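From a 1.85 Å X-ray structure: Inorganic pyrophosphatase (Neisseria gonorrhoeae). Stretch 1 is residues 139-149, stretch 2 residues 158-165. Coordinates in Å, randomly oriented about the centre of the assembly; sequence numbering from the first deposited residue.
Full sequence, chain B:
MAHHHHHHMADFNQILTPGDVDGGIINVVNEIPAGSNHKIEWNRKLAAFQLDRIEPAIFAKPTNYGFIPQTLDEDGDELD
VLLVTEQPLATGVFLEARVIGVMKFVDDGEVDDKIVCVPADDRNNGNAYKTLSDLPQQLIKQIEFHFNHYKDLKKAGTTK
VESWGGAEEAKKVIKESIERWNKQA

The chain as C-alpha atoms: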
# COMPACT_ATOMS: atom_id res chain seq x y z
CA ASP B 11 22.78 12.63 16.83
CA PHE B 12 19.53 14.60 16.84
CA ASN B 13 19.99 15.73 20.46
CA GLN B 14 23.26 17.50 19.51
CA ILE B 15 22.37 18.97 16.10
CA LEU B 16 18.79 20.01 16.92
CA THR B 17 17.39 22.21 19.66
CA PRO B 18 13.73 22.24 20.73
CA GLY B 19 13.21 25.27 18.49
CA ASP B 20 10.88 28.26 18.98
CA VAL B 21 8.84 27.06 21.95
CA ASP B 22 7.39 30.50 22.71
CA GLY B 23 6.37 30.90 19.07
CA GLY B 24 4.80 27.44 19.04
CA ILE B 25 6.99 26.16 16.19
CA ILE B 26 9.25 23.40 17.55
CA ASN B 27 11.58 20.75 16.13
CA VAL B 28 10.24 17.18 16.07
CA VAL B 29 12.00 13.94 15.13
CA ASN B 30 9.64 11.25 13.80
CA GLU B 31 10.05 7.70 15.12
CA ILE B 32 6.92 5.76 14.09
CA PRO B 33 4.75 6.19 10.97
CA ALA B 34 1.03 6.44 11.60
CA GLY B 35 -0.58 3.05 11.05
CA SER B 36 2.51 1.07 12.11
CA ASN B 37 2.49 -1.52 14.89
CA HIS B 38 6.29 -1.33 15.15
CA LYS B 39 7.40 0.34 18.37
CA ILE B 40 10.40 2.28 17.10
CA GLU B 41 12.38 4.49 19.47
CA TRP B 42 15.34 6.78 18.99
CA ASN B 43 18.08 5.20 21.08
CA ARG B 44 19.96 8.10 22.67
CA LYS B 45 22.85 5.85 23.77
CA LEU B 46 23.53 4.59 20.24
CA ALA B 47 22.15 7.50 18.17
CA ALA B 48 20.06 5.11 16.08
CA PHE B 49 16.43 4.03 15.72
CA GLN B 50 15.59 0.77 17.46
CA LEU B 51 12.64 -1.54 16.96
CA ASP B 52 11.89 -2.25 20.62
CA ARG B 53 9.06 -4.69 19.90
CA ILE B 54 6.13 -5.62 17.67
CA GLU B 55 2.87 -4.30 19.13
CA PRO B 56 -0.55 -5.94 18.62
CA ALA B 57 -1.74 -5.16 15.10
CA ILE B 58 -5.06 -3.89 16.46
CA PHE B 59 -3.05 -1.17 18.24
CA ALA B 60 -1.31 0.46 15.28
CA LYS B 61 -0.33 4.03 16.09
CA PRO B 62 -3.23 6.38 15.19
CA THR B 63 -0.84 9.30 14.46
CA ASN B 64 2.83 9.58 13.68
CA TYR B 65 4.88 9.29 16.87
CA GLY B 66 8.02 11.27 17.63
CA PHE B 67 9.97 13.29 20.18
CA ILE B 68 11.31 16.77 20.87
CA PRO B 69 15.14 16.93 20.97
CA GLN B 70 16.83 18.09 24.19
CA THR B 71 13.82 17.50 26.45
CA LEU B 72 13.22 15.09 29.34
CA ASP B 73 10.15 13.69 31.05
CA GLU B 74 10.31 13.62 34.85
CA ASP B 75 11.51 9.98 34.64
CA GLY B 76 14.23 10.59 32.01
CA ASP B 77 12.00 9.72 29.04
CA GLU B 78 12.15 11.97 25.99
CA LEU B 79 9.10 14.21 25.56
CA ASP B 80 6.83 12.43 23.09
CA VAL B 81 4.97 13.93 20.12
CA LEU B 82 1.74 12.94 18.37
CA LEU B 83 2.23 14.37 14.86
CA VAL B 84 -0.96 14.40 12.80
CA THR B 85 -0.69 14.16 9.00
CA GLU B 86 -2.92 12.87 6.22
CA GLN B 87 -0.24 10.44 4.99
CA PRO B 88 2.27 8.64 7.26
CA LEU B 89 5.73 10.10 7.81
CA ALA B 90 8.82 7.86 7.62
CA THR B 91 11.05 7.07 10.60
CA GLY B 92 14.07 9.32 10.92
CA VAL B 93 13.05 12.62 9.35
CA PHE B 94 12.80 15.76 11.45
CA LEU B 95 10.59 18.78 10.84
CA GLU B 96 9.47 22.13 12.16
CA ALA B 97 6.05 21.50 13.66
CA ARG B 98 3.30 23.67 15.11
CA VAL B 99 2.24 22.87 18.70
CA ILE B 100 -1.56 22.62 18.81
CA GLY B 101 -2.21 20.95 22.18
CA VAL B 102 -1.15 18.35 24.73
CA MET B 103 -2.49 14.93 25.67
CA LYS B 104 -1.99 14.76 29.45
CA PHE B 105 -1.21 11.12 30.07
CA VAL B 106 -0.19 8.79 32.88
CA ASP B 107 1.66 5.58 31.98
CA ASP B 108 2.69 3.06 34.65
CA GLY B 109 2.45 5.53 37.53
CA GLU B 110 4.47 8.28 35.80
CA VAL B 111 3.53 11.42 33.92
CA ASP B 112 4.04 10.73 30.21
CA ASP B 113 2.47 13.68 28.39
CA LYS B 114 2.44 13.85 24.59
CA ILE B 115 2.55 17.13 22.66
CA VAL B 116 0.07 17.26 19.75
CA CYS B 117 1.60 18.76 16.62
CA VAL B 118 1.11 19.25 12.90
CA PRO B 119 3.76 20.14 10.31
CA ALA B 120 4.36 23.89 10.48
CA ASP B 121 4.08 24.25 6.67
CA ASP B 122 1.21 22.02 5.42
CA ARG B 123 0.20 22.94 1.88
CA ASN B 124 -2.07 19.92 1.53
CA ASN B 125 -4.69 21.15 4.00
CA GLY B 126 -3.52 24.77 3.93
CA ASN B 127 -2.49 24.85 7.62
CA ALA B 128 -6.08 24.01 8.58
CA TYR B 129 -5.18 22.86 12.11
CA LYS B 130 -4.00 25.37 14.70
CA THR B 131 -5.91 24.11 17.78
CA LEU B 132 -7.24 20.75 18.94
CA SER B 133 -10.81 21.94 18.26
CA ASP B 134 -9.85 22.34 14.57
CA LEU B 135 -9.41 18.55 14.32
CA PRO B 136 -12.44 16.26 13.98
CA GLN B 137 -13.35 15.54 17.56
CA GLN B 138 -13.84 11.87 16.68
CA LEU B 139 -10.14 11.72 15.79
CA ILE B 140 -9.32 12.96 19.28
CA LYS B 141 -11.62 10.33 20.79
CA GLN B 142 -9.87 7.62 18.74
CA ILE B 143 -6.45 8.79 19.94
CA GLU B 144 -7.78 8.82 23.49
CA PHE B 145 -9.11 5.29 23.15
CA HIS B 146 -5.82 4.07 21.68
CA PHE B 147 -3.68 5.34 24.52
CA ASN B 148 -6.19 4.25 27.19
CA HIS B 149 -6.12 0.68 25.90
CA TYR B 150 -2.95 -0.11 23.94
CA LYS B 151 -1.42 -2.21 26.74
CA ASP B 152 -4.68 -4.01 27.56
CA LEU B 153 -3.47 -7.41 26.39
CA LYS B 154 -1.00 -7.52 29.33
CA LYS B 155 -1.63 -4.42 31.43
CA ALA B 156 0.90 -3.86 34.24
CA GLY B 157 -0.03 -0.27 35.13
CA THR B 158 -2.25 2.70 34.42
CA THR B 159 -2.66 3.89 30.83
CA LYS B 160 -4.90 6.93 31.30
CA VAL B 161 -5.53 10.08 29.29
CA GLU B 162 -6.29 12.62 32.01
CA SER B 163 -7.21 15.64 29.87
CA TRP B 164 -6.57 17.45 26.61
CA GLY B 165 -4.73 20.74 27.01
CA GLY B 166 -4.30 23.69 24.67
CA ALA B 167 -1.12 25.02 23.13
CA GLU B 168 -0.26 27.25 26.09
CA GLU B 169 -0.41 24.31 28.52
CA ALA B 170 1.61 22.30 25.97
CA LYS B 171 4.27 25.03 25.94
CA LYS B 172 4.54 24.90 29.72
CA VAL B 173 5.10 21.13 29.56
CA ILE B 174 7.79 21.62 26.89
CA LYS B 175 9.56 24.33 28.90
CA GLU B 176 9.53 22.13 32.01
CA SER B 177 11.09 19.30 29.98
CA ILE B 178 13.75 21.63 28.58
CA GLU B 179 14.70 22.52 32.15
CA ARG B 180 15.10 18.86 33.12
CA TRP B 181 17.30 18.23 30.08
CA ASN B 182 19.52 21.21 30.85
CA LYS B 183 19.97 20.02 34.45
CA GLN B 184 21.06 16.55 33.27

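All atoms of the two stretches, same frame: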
# COMPACT_ATOMS: atom_id res chain seq x y z
N LEU B 139 -11.54 12.13 15.84
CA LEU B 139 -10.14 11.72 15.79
C LEU B 139 -9.51 11.79 17.18
O LEU B 139 -8.76 10.90 17.58
CB LEU B 139 -9.35 12.58 14.81
CG LEU B 139 -7.82 12.41 14.89
CD1 LEU B 139 -7.40 11.00 14.45
CD2 LEU B 139 -7.09 13.47 14.09
N ILE B 140 -9.81 12.86 17.91
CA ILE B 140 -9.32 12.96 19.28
C ILE B 140 -9.82 11.78 20.11
O ILE B 140 -9.05 11.16 20.86
CB ILE B 140 -9.76 14.30 19.91
CG1 ILE B 140 -9.32 15.50 19.05
CG2 ILE B 140 -9.21 14.41 21.33
CD1 ILE B 140 -7.84 15.76 19.07
N LYS B 141 -11.10 11.45 20.00
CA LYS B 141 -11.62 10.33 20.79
C LYS B 141 -10.95 9.01 20.42
O LYS B 141 -10.77 8.14 21.29
CB LYS B 141 -13.14 10.21 20.60
CG LYS B 141 -13.93 11.44 21.00
CD LYS B 141 -15.20 11.07 21.76
CE LYS B 141 -15.84 9.80 21.19
NZ LYS B 141 -17.03 9.33 21.99
N GLN B 142 -10.58 8.84 19.15
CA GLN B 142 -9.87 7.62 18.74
C GLN B 142 -8.47 7.58 19.33
O GLN B 142 -8.01 6.53 19.79
CB GLN B 142 -9.78 7.53 17.20
CG GLN B 142 -11.09 7.30 16.49
CD GLN B 142 -10.89 7.09 14.99
OE1 GLN B 142 -10.18 6.16 14.58
NE2 GLN B 142 -11.52 7.93 14.18
N ILE B 143 -7.77 8.72 19.33
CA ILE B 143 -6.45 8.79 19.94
C ILE B 143 -6.55 8.51 21.42
O ILE B 143 -5.71 7.80 22.00
CB ILE B 143 -5.81 10.17 19.68
CG1 ILE B 143 -5.62 10.41 18.17
CG2 ILE B 143 -4.49 10.29 20.43
CD1 ILE B 143 -5.15 11.82 17.85
N GLU B 144 -7.57 9.07 22.07
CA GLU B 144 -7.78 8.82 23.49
C GLU B 144 -8.00 7.34 23.75
O GLU B 144 -7.41 6.76 24.67
CB GLU B 144 -8.96 9.64 24.00
CG GLU B 144 -9.17 9.54 25.51
CD GLU B 144 -10.20 10.54 26.02
OE1 GLU B 144 -10.28 11.65 25.46
OE2 GLU B 144 -10.93 10.20 26.97
N PHE B 145 -8.86 6.71 22.94
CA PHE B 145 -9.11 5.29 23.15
C PHE B 145 -7.84 4.48 22.98
O PHE B 145 -7.56 3.56 23.77
CB PHE B 145 -10.20 4.78 22.20
CG PHE B 145 -10.57 3.32 22.43
CD1 PHE B 145 -9.79 2.30 21.91
CD2 PHE B 145 -11.69 2.99 23.19
CE1 PHE B 145 -10.12 0.97 22.14
CE2 PHE B 145 -12.02 1.66 23.42
CZ PHE B 145 -11.24 0.65 22.89
N HIS B 146 -7.07 4.78 21.93
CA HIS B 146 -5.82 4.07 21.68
C HIS B 146 -4.93 4.09 22.91
O HIS B 146 -4.47 3.04 23.37
CB HIS B 146 -5.08 4.68 20.48
CG HIS B 146 -3.72 4.08 20.26
ND1 HIS B 146 -3.53 2.88 19.61
CD2 HIS B 146 -2.50 4.48 20.68
CE1 HIS B 146 -2.24 2.59 19.61
NE2 HIS B 146 -1.60 3.54 20.27
N PHE B 147 -4.65 5.28 23.44
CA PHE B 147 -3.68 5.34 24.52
C PHE B 147 -4.24 4.86 25.84
O PHE B 147 -3.46 4.49 26.72
CB PHE B 147 -3.12 6.78 24.63
CG PHE B 147 -2.09 7.07 23.58
CD1 PHE B 147 -0.81 6.54 23.68
CD2 PHE B 147 -2.43 7.80 22.44
CE1 PHE B 147 0.14 6.74 22.68
CE2 PHE B 147 -1.47 8.00 21.42
CZ PHE B 147 -0.19 7.50 21.56
N ASN B 148 -5.57 4.84 26.00
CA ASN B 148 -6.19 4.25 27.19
C ASN B 148 -6.15 2.73 27.18
O ASN B 148 -6.29 2.10 28.24
CB ASN B 148 -7.65 4.71 27.31
CG ASN B 148 -7.79 6.08 27.96
OD1 ASN B 148 -6.88 6.53 28.65
ND2 ASN B 148 -8.94 6.72 27.77
N HIS B 149 -5.95 2.12 26.01
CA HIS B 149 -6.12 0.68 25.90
C HIS B 149 -4.97 -0.09 25.25
O HIS B 149 -5.05 -1.32 25.15
CB HIS B 149 -7.41 0.39 25.11
CG HIS B 149 -8.65 0.79 25.84
ND1 HIS B 149 -9.20 0.01 26.83
CD2 HIS B 149 -9.43 1.89 25.76
CE1 HIS B 149 -10.28 0.60 27.31
NE2 HIS B 149 -10.44 1.75 26.68
N THR B 158 -1.31 1.75 35.00
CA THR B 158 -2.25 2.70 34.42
C THR B 158 -1.81 3.09 33.01
O THR B 158 -0.61 3.22 32.74
CB THR B 158 -2.35 3.93 35.32
OG1 THR B 158 -3.03 3.58 36.53
CG2 THR B 158 -3.10 5.06 34.61
N THR B 159 -2.79 3.19 32.10
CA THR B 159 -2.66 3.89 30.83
C THR B 159 -3.89 4.79 30.78
O THR B 159 -4.98 4.33 30.45
CB THR B 159 -2.62 2.94 29.61
OG1 THR B 159 -3.78 2.09 29.61
CG2 THR B 159 -1.36 2.08 29.63
N LYS B 160 -3.74 6.08 31.12
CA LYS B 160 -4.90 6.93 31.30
C LYS B 160 -4.65 8.31 30.72
O LYS B 160 -3.75 9.03 31.17
CB LYS B 160 -5.28 7.06 32.77
CG LYS B 160 -6.52 7.93 33.01
CD LYS B 160 -7.69 7.44 32.17
CE LYS B 160 -8.99 8.16 32.54
NZ LYS B 160 -10.12 7.74 31.65
N VAL B 161 -5.49 8.70 29.76
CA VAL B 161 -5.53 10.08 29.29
C VAL B 161 -6.35 10.90 30.28
O VAL B 161 -7.54 10.66 30.46
CB VAL B 161 -6.13 10.16 27.88
CG1 VAL B 161 -6.24 11.64 27.46
CG2 VAL B 161 -5.29 9.33 26.87
N GLU B 162 -5.69 11.86 30.93
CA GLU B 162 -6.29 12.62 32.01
C GLU B 162 -7.06 13.84 31.52
O GLU B 162 -8.07 14.20 32.13
CB GLU B 162 -5.22 13.10 32.99
CG GLU B 162 -4.39 11.97 33.59
CD GLU B 162 -5.15 11.17 34.64
OE1 GLU B 162 -6.35 11.42 34.86
OE2 GLU B 162 -4.53 10.28 35.26
N SER B 163 -6.59 14.45 30.43
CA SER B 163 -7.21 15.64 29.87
C SER B 163 -6.51 15.98 28.58
O SER B 163 -5.42 15.47 28.27
CB SER B 163 -7.14 16.84 30.82
OG SER B 163 -5.80 17.28 30.96
N TRP B 164 -7.13 16.88 27.82
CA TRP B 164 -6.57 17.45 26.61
C TRP B 164 -6.34 18.92 26.87
O TRP B 164 -7.27 19.63 27.27
CB TRP B 164 -7.51 17.24 25.43
CG TRP B 164 -7.62 15.82 25.02
CD1 TRP B 164 -8.57 14.93 25.40
CD2 TRP B 164 -6.74 15.11 24.13
NE1 TRP B 164 -8.36 13.71 24.79
CE2 TRP B 164 -7.23 13.80 24.02
CE3 TRP B 164 -5.59 15.47 23.43
CZ2 TRP B 164 -6.62 12.84 23.23
CZ3 TRP B 164 -4.98 14.51 22.64
CH2 TRP B 164 -5.49 13.22 22.55
N GLY B 165 -5.10 19.37 26.69
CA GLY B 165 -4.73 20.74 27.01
C GLY B 165 -4.46 21.53 25.75
O GLY B 165 -4.17 20.94 24.70
O HOH W 1 -9.40 9.01 29.36

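Helix 139-149 packs against strand 159-165, which runs roughly antiparallel to it at 144°. Together they bury 459 Å².

Trp164 has the largest area covered by the other stretch. Its CA-to-CB bond points toward the helix, and chi1 m with chi2 96° brings the indole against Ile140, Ile143 and Glu144. Ile140, also pointing toward the strand, sets CG2 over one ring face, 3.4 Å from Trp164 CE2. This is a CH-pi contact. Ile143 CG2 meets the ring edge at Trp164 CH2 (3.8 Å). The indole's polar atom is satisfied too: Trp164 NE1 donates to Glu144 OE1 (2.9 Å, 164°). Glu144 leaves its backbone sideways, and its t,t chain is extended enough to reach Trp164 NE1. Its aliphatic part also packs on Val161, with Glu144 CG 3.9 Å from Val161 CB.

Val161, buried and pointing toward the helix, suits this apolar site: Val161 CG2 lies 4.0 Å from Phe147 CB.

Asn148 joins the strand near the helix end. With chi1 m and chi2 -21°, its OD1 accepts from Val161 N (2.8 Å, 166°). Asn148 O, in the backbone, accepts from Thr159 OG1 (2.9 Å). Thr159 points its CA-to-CB bond toward the helix, and chi1 p places OG1 where it can donate to Asn148 O.

Lys160 starts away from the helix, but its chain curls back through chi2 p. One water binds Lys160 NZ, Val161 O, Asn148 ND2 and Glu144 OE2, linking polar groups of both stretches.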